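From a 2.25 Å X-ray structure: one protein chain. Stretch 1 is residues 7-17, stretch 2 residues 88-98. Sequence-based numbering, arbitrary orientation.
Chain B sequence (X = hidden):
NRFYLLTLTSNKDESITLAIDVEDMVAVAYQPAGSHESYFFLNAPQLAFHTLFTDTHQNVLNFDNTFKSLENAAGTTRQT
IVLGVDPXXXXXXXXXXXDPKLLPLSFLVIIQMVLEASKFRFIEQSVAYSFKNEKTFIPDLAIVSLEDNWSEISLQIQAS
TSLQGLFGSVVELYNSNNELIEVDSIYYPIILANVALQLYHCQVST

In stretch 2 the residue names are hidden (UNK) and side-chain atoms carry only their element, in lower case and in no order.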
# COMPACT_ATOMS: atom_id res chain seq x y z
N THR B 7 -9.13 9.13 23.67
CA THR B 7 -10.49 9.32 24.17
C THR B 7 -11.54 9.26 23.06
O THR B 7 -11.38 9.84 22.00
CB THR B 7 -10.59 10.64 24.94
OG1 THR B 7 -9.62 10.63 26.00
CG2 THR B 7 -11.97 10.84 25.55
N LEU B 8 -12.62 8.55 23.32
CA LEU B 8 -13.75 8.51 22.39
C LEU B 8 -14.97 8.97 23.16
O LEU B 8 -15.15 8.58 24.30
CB LEU B 8 -13.98 7.10 21.88
CG LEU B 8 -12.79 6.40 21.23
CD1 LEU B 8 -13.07 4.91 21.17
CD2 LEU B 8 -12.54 6.96 19.85
N THR B 9 -15.80 9.79 22.52
CA THR B 9 -17.00 10.35 23.16
C THR B 9 -18.24 10.08 22.30
O THR B 9 -18.28 10.43 21.12
CB THR B 9 -16.82 11.85 23.38
OG1 THR B 9 -15.67 12.06 24.20
CG2 THR B 9 -18.05 12.48 24.06
N SER B 10 -19.26 9.47 22.88
CA SER B 10 -20.48 9.18 22.15
C SER B 10 -21.33 10.44 21.95
O SER B 10 -21.01 11.50 22.46
CB SER B 10 -21.30 8.14 22.91
OG SER B 10 -21.91 8.74 24.02
N ASN B 11 -22.41 10.29 21.18
CA ASN B 11 -23.47 11.30 21.07
C ASN B 11 -24.26 11.57 22.35
O ASN B 11 -24.94 12.58 22.44
CB ASN B 11 -24.45 10.93 19.96
CG ASN B 11 -23.91 11.24 18.58
OD1 ASN B 11 -23.77 12.39 18.20
ND2 ASN B 11 -23.59 10.21 17.82
N LYS B 12 -24.18 10.69 23.34
CA LYS B 12 -24.72 10.98 24.67
C LYS B 12 -23.71 11.73 25.57
O LYS B 12 -23.95 11.88 26.76
CB LYS B 12 -25.15 9.70 25.37
CG LYS B 12 -26.30 8.97 24.68
CD LYS B 12 -26.39 7.50 25.10
CE LYS B 12 -26.74 7.33 26.57
NZ LYS B 12 -26.59 5.91 27.03
N ASP B 13 -22.59 12.17 24.99
CA ASP B 13 -21.47 12.75 25.75
C ASP B 13 -20.86 11.84 26.83
O ASP B 13 -20.39 12.31 27.84
CB ASP B 13 -21.86 14.09 26.37
CG ASP B 13 -21.96 15.17 25.35
OD1 ASP B 13 -20.89 15.56 24.82
OD2 ASP B 13 -23.10 15.62 25.06
N GLU B 14 -20.88 10.53 26.61
CA GLU B 14 -20.17 9.60 27.45
C GLU B 14 -18.77 9.43 26.86
O GLU B 14 -18.63 9.12 25.67
CB GLU B 14 -20.88 8.26 27.45
CG GLU B 14 -22.36 8.28 27.82
CD GLU B 14 -23.12 7.11 27.20
OE1 GLU B 14 -22.91 6.83 25.97
OE2 GLU B 14 -23.92 6.48 27.92
N SER B 15 -17.74 9.61 27.68
CA SER B 15 -16.35 9.44 27.23
C SER B 15 -15.70 8.20 27.84
O SER B 15 -15.87 7.92 29.03
CB SER B 15 -15.53 10.66 27.59
OG SER B 15 -15.81 11.71 26.70
N ILE B 16 -14.97 7.45 27.03
CA ILE B 16 -14.08 6.42 27.54
C ILE B 16 -12.64 6.75 27.15
O ILE B 16 -12.40 7.43 26.16
CB ILE B 16 -14.43 5.03 27.01
CG1 ILE B 16 -14.19 4.93 25.50
CG2 ILE B 16 -15.87 4.68 27.37
CD1 ILE B 16 -14.41 3.53 24.96
N THR B 17 -11.69 6.29 27.97
CA THR B 17 -10.29 6.45 27.66
C THR B 17 -9.71 5.07 27.42
O THR B 17 -9.78 4.20 28.28
CB THR B 17 -9.53 7.13 28.80
OG1 THR B 17 -10.01 8.45 28.94
CG2 THR B 17 -8.05 7.20 28.49
N UNK B 88 -20.42 2.30 16.22
CA UNK B 88 -19.37 2.86 17.07
C UNK B 88 -19.97 3.57 18.27
O UNK B 88 -19.50 3.39 19.38
c UNK B 88 -16.49 5.28 16.04
c UNK B 88 -16.39 3.39 17.68
c UNK B 88 -18.49 3.81 16.27
c UNK B 88 -17.29 4.43 17.02
N UNK B 89 -21.01 4.37 18.04
CA UNK B 89 -21.70 5.11 19.10
C UNK B 89 -22.24 4.13 20.14
O UNK B 89 -22.06 4.31 21.33
o UNK B 89 -22.55 7.97 19.70
c UNK B 89 -23.32 7.05 19.42
c UNK B 89 -22.84 5.94 18.49
o UNK B 89 -24.46 6.99 19.87
N UNK B 90 -22.88 3.07 19.64
CA UNK B 90 -23.41 2.00 20.46
C UNK B 90 -22.26 1.37 21.28
O UNK B 90 -22.40 1.12 22.47
c UNK B 90 -26.19 -1.05 21.95
c UNK B 90 -25.25 -2.53 20.36
c UNK B 90 -25.55 0.01 21.33
c UNK B 90 -26.04 -2.32 21.47
c UNK B 90 -24.07 0.96 19.52
c UNK B 90 -24.61 -1.47 19.75
c UNK B 90 -24.75 -0.19 20.22
N UNK B 91 -21.15 1.09 20.61
CA UNK B 91 -19.98 0.46 21.23
C UNK B 91 -19.40 1.31 22.37
O UNK B 91 -19.11 0.80 23.44
c UNK B 91 -18.93 0.18 20.19
N UNK B 92 -19.28 2.60 22.14
CA UNK B 92 -18.77 3.49 23.16
C UNK B 92 -19.67 3.41 24.42
O UNK B 92 -19.18 3.19 25.55
c UNK B 92 -18.34 5.92 23.73
c UNK B 92 -17.54 5.00 21.57
c UNK B 92 -18.65 4.93 22.61
c UNK B 92 -17.50 6.31 20.80
N UNK B 93 -20.98 3.53 24.20
CA UNK B 93 -21.95 3.44 25.30
C UNK B 93 -21.84 2.17 26.10
O UNK B 93 -21.91 2.21 27.33
c UNK B 93 -23.38 3.59 24.79
o UNK B 93 -23.56 4.91 24.29
N UNK B 94 -21.69 1.03 25.41
CA UNK B 94 -21.60 -0.24 26.08
C UNK B 94 -20.35 -0.35 26.97
O UNK B 94 -20.40 -0.95 28.04
o UNK B 94 -23.94 -1.25 24.76
c UNK B 94 -22.84 -1.50 24.27
c UNK B 94 -21.57 -1.38 25.08
n UNK B 94 -22.69 -1.88 23.01
N UNK B 95 -19.23 0.18 26.47
CA UNK B 95 -18.00 0.24 27.25
C UNK B 95 -18.17 1.18 28.44
O UNK B 95 -17.72 0.87 29.53
c UNK B 95 -16.81 0.73 26.42
c UNK B 95 -16.16 -0.18 25.37
c UNK B 95 -16.33 -1.64 25.67
c UNK B 95 -14.67 0.14 25.20
N UNK B 96 -18.80 2.32 28.21
CA UNK B 96 -19.05 3.28 29.28
C UNK B 96 -19.87 2.71 30.43
O UNK B 96 -19.54 2.95 31.59
c UNK B 96 -19.74 4.52 28.74
c UNK B 96 -19.91 5.61 29.76
c UNK B 96 -21.25 6.74 31.41
c UNK B 96 -19.05 7.53 30.93
c UNK B 96 -21.09 5.74 30.47
c UNK B 96 -20.22 7.64 31.64
c UNK B 96 -18.89 6.51 30.01
N UNK B 97 -20.89 1.91 30.10
CA UNK B 97 -21.73 1.25 31.09
C UNK B 97 -21.14 -0.05 31.57
O UNK B 97 -21.73 -0.71 32.43
o UNK B 97 -24.47 2.22 28.99
n UNK B 97 -23.75 3.25 30.84
c UNK B 97 -23.11 0.95 30.49
c UNK B 97 -23.84 2.20 30.05
N UNK B 98 -20.01 -0.46 30.98
CA UNK B 98 -19.37 -1.72 31.33
C UNK B 98 -20.35 -2.88 31.29
O UNK B 98 -20.37 -3.74 32.15
c UNK B 98 -18.69 -1.63 32.69

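Stretch 1 is a hairpin: strand 7-9 and strand 15-17 pair through L8 and I16, joined by a loop that contains a type I turn from S10 to D13. Stretch 2 is a helix, 88-96, with two residues beyond its end.

Position 88 carries four carbons forked at the second, which is leucine. L88 points sideways and makes no close contact with the hairpin; it is buried, as suits an apolar chain.

Position 89 has two carbons, the second bearing two oxygens. One oxygen lies 2.8 Å from the backbone N of N11 and 3.1 Å from its ND2. A carboxylate with no nitrogen on a two-carbon chain is aspartate. The bond from N11 N to D89 OD1 is nearly straight, at 176°, while that from ND2 is weak; an acceptor is what these two N-H groups require.

Position 90 shows one carbon and a six-carbon ring without oxygen: phenylalanine. F90 points away from the hairpin and is exposed, touching a crystal neighbour. Position 91 has a single carbon, so it is alanine; the lone methyl of A91 suits a buried site out of reach of stretch 1.

Position 92 has four carbons forked at the first, one arm two carbons long. The end of that arm comes 3.8 Å from L8 CB, and the short arm's carbon lies 3.8 Å from both S10 CB and the backbone O of E14. This is isoleucine. Branching at CB lets I92 spread its CD1 towards L8 and its CG2 over S10 and E14.

Position 93 has one carbon and one oxygen, the oxygen 2.6 Å from E14 OE1: serine. S93 OG donates to E14 OE1, giving the buried carboxylate a partner on the helix.

Position 94 has two carbons, the second with one oxygen and one nitrogen, hence asparagine. N94 points away, and its ND2 is hydrogen-bonded elsewhere in the structure, so this polar group is satisfied although the residue is buried.

Position 95 again has four carbons forked at the second, one end 3.4 Å from I16 CD1. It is leucine, and L95 CD1 makes that contact, apolar against apolar.

Position 96 is one carbon and a six-carbon ring, with E14 CB 3.7 Å from the ring centroid. It is phenylalanine: E14 CB sits over one face of F96 in a CH-pi contact, while I16 CG2 and S15 O lie at the edge, S15 O 3.5 Å from F96 CD1.

Position 97 has two carbons, the second with one oxygen and one nitrogen: asparagine. N97 is exposed just past the helix, and the end of its side chain comes nearer the hairpin without bonding to it. Position 98, with one carbon, is alanine; A98 has positive phi and closes the helix in a Schellman motif.

The apolar seam, L8 and I16 against I92, L95 and F96, is flanked by polar contacts from the turn and from E14, just after it. E14 is the common point of several contacts: OE1 accepts from both S10 OG and S93 OG, OE2 forms a salt bridge with K12 NZ, and CB covers F96. D89 holds the turn backbone at N11.

Stretch 2, residues 88-98: LDFAISNLFNA
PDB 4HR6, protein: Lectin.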